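Local coordinates for kinesin-like protein (Caenorhabditis elegans, PDB 5X3E) that is a kinesin-6 motor that probably hydrolyses ATP to drive movement along microtubules, captured here without nucleotide, at residues T300-M305 and V326-L331. Numbering follows the deposited sequence.
Sequences TIKLVM and VSQLCL. With SO4 (sulfate ion), chain C.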
loop_
_atom_site.group_PDB
_atom_site.type_symbol
_atom_site.label_atom_id
_atom_site.label_comp_id
_atom_site.label_asym_id
_atom_site.label_seq_id
_atom_site.Cartn_x
_atom_site.Cartn_y
_atom_site.Cartn_z
ATOM N N THR A 300 1.635 -5.134 1.666
ATOM C CA THR A 300 3.026 -4.770 1.421
ATOM C C THR A 300 3.661 -5.780 0.475
ATOM O O THR A 300 3.705 -6.979 0.778
ATOM C CB THR A 300 3.810 -4.703 2.728
ATOM O OG1 THR A 300 3.202 -3.739 3.598
ATOM C CG2 THR A 300 5.249 -4.300 2.454
ATOM N N ILE A 301 4.161 -5.291 -0.653
ATOM C CA ILE A 301 4.892 -6.097 -1.623
ATOM C C ILE A 301 6.376 -5.909 -1.360
ATOM O O ILE A 301 6.889 -4.787 -1.442
ATOM C CB ILE A 301 4.534 -5.705 -3.065
ATOM C CG1 ILE A 301 3.016 -5.716 -3.254
ATOM C CG2 ILE A 301 5.218 -6.641 -4.054
ATOM C CD1 ILE A 301 2.541 -4.971 -4.473
ATOM N N LYS A 302 7.060 -6.996 -1.020
ATOM C CA LYS A 302 8.483 -6.963 -0.710
ATOM C C LYS A 302 9.276 -7.635 -1.820
ATOM O O LYS A 302 9.000 -8.784 -2.184
ATOM C CB LYS A 302 8.775 -7.650 0.623
ATOM C CG LYS A 302 8.055 -7.036 1.799
ATOM C CD LYS A 302 8.384 -7.785 3.075
ATOM C CE LYS A 302 7.677 -7.154 4.263
ATOM N NZ LYS A 302 8.031 -7.823 5.540
ATOM N N LEU A 303 10.272 -6.926 -2.330
ATOM C CA LEU A 303 11.198 -7.470 -3.312
ATOM C C LEU A 303 12.482 -7.826 -2.572
ATOM O O LEU A 303 13.303 -6.955 -2.273
ATOM C CB LEU A 303 11.444 -6.470 -4.437
ATOM C CG LEU A 303 12.365 -6.946 -5.558
ATOM C CD1 LEU A 303 11.770 -8.170 -6.217
ATOM C CD2 LEU A 303 12.592 -5.837 -6.575
ATOM N N VAL A 304 12.640 -9.107 -2.259
ATOM C CA VAL A 304 13.809 -9.602 -1.537
ATOM C C VAL A 304 14.889 -9.940 -2.562
ATOM O O VAL A 304 14.729 -10.864 -3.362
ATOM C CB VAL A 304 13.456 -10.826 -0.688
ATOM C CG1 VAL A 304 14.709 -11.387 -0.011
ATOM C CG2 VAL A 304 12.357 -10.475 0.315
ATOM N N MET A 305 16.005 -9.216 -2.513
ATOM C CA MET A 305 17.072 -9.350 -3.494
ATOM C C MET A 305 18.375 -9.780 -2.831
ATOM O O MET A 305 18.604 -9.516 -1.648
ATOM C CB MET A 305 17.286 -8.031 -4.257
ATOM C CG MET A 305 16.185 -7.717 -5.259
ATOM S SD MET A 305 16.058 -5.975 -5.708
ATOM C CE MET A 305 17.727 -5.656 -6.226
ATOM N N VAL A 326 16.232 -5.614 0.696
ATOM C CA VAL A 326 14.778 -5.723 0.635
ATOM C C VAL A 326 14.201 -4.336 0.397
ATOM O O VAL A 326 14.511 -3.398 1.139
ATOM C CB VAL A 326 14.196 -6.341 1.923
ATOM C CG1 VAL A 326 12.677 -6.367 1.873
ATOM C CG2 VAL A 326 14.750 -7.747 2.151
ATOM N N SER A 327 13.370 -4.205 -0.632
ATOM C CA SER A 327 12.629 -2.978 -0.877
ATOM C C SER A 327 11.135 -3.268 -0.806
ATOM O O SER A 327 10.693 -4.401 -1.023
ATOM C CB SER A 327 13.000 -2.354 -2.233
ATOM O OG SER A 327 12.733 -3.246 -3.299
ATOM N N GLN A 328 10.354 -2.229 -0.508
ATOM C CA GLN A 328 8.928 -2.369 -0.239
ATOM C C GLN A 328 8.097 -1.438 -1.103
ATOM O O GLN A 328 8.442 -0.265 -1.284
ATOM C CB GLN A 328 8.584 -2.042 1.207
ATOM C CG GLN A 328 9.064 -3.013 2.226
ATOM C CD GLN A 328 8.465 -2.716 3.580
ATOM O OE1 GLN A 328 7.817 -1.681 3.770
ATOM N NE2 GLN A 328 8.674 -3.615 4.531
ATOM N N LEU A 329 6.975 -1.955 -1.590
ATOM C CA LEU A 329 5.891 -1.131 -2.102
ATOM C C LEU A 329 4.670 -1.449 -1.256
ATOM O O LEU A 329 4.194 -2.589 -1.246
ATOM C CB LEU A 329 5.629 -1.393 -3.586
ATOM C CG LEU A 329 4.941 -0.276 -4.379
ATOM C CD1 LEU A 329 5.060 -0.520 -5.871
ATOM C CD2 LEU A 329 3.486 -0.145 -3.999
ATOM N N CYS A 330 4.172 -0.445 -0.547
ATOM C CA CYS A 330 3.129 -0.623 0.446
ATOM C C CYS A 330 1.877 0.125 0.003
ATOM O O CYS A 330 1.916 1.342 -0.204
ATOM C CB CYS A 330 3.610 -0.135 1.812
ATOM S SG CYS A 330 2.354 -0.262 3.072
ATOM N N LEU A 331 0.773 -0.607 -0.132
ATOM C CA LEU A 331 -0.502 -0.075 -0.600
ATOM C C LEU A 331 -1.501 -0.150 0.548
ATOM O O LEU A 331 -1.783 -1.240 1.056
ATOM C CB LEU A 331 -1.006 -0.869 -1.808
ATOM C CG LEU A 331 -0.084 -0.879 -3.029
ATOM C CD1 LEU A 331 -0.539 -1.936 -4.011
ATOM C CD2 LEU A 331 -0.056 0.493 -3.690
HETATM S S SO4 C . 5.360 -6.515 7.913
HETATM O O1 SO4 C . 6.771 -6.516 7.521
HETATM O O2 SO4 C . 4.572 -5.787 6.922
HETATM O O3 SO4 C . 5.213 -5.857 9.203
HETATM O O4 SO4 C . 4.875 -7.883 8.022
#
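Residues 300-305 and 326-331 run antiparallel in the central sheet of the kinesin motor domain, at 165° with axes 4.6 Å apart, joined by four backbone hydrogen bonds between the pairs Ile301-Leu329 and Leu303-Ser327. Three acceptors are met in the carbonyl plane; at Leu303 O the Ser327 N lies above it, at 3.2 Å. Ile301, Leu303 and Leu329 share one face, where their branched aliphatic side chains suit the apolar cover of helices 93-109 and 141-152. Ser327 suits its place because its hydroxyl OG hydrogen-bonds to Leu108 O near the end of helix 93-109, while OG also touches Leu303 CB (3.7 Å). On the other face Lys302 and Gln328 extend side by side, Lys302 CE 3.7 Å from Gln328 NE2. Thr300 CG2, anti to its backbone N, meets the amide carbon Gln328 CD obliquely at 3.8 Å. An alanine at Gln328 would remove this amide, with the weak hydrogen bond from OE1 to Tyr398 OH, and would probably loosen the packing around the lysine stem and the threonine methyl. The long chain of Lys302 carries NZ to a salt bridge with Asp261 and a hydrogen bond to sulfate O1 (2.7 Å). These two anionic partners probably favour a protonated Lys302 and would offset the cost of burying its charge.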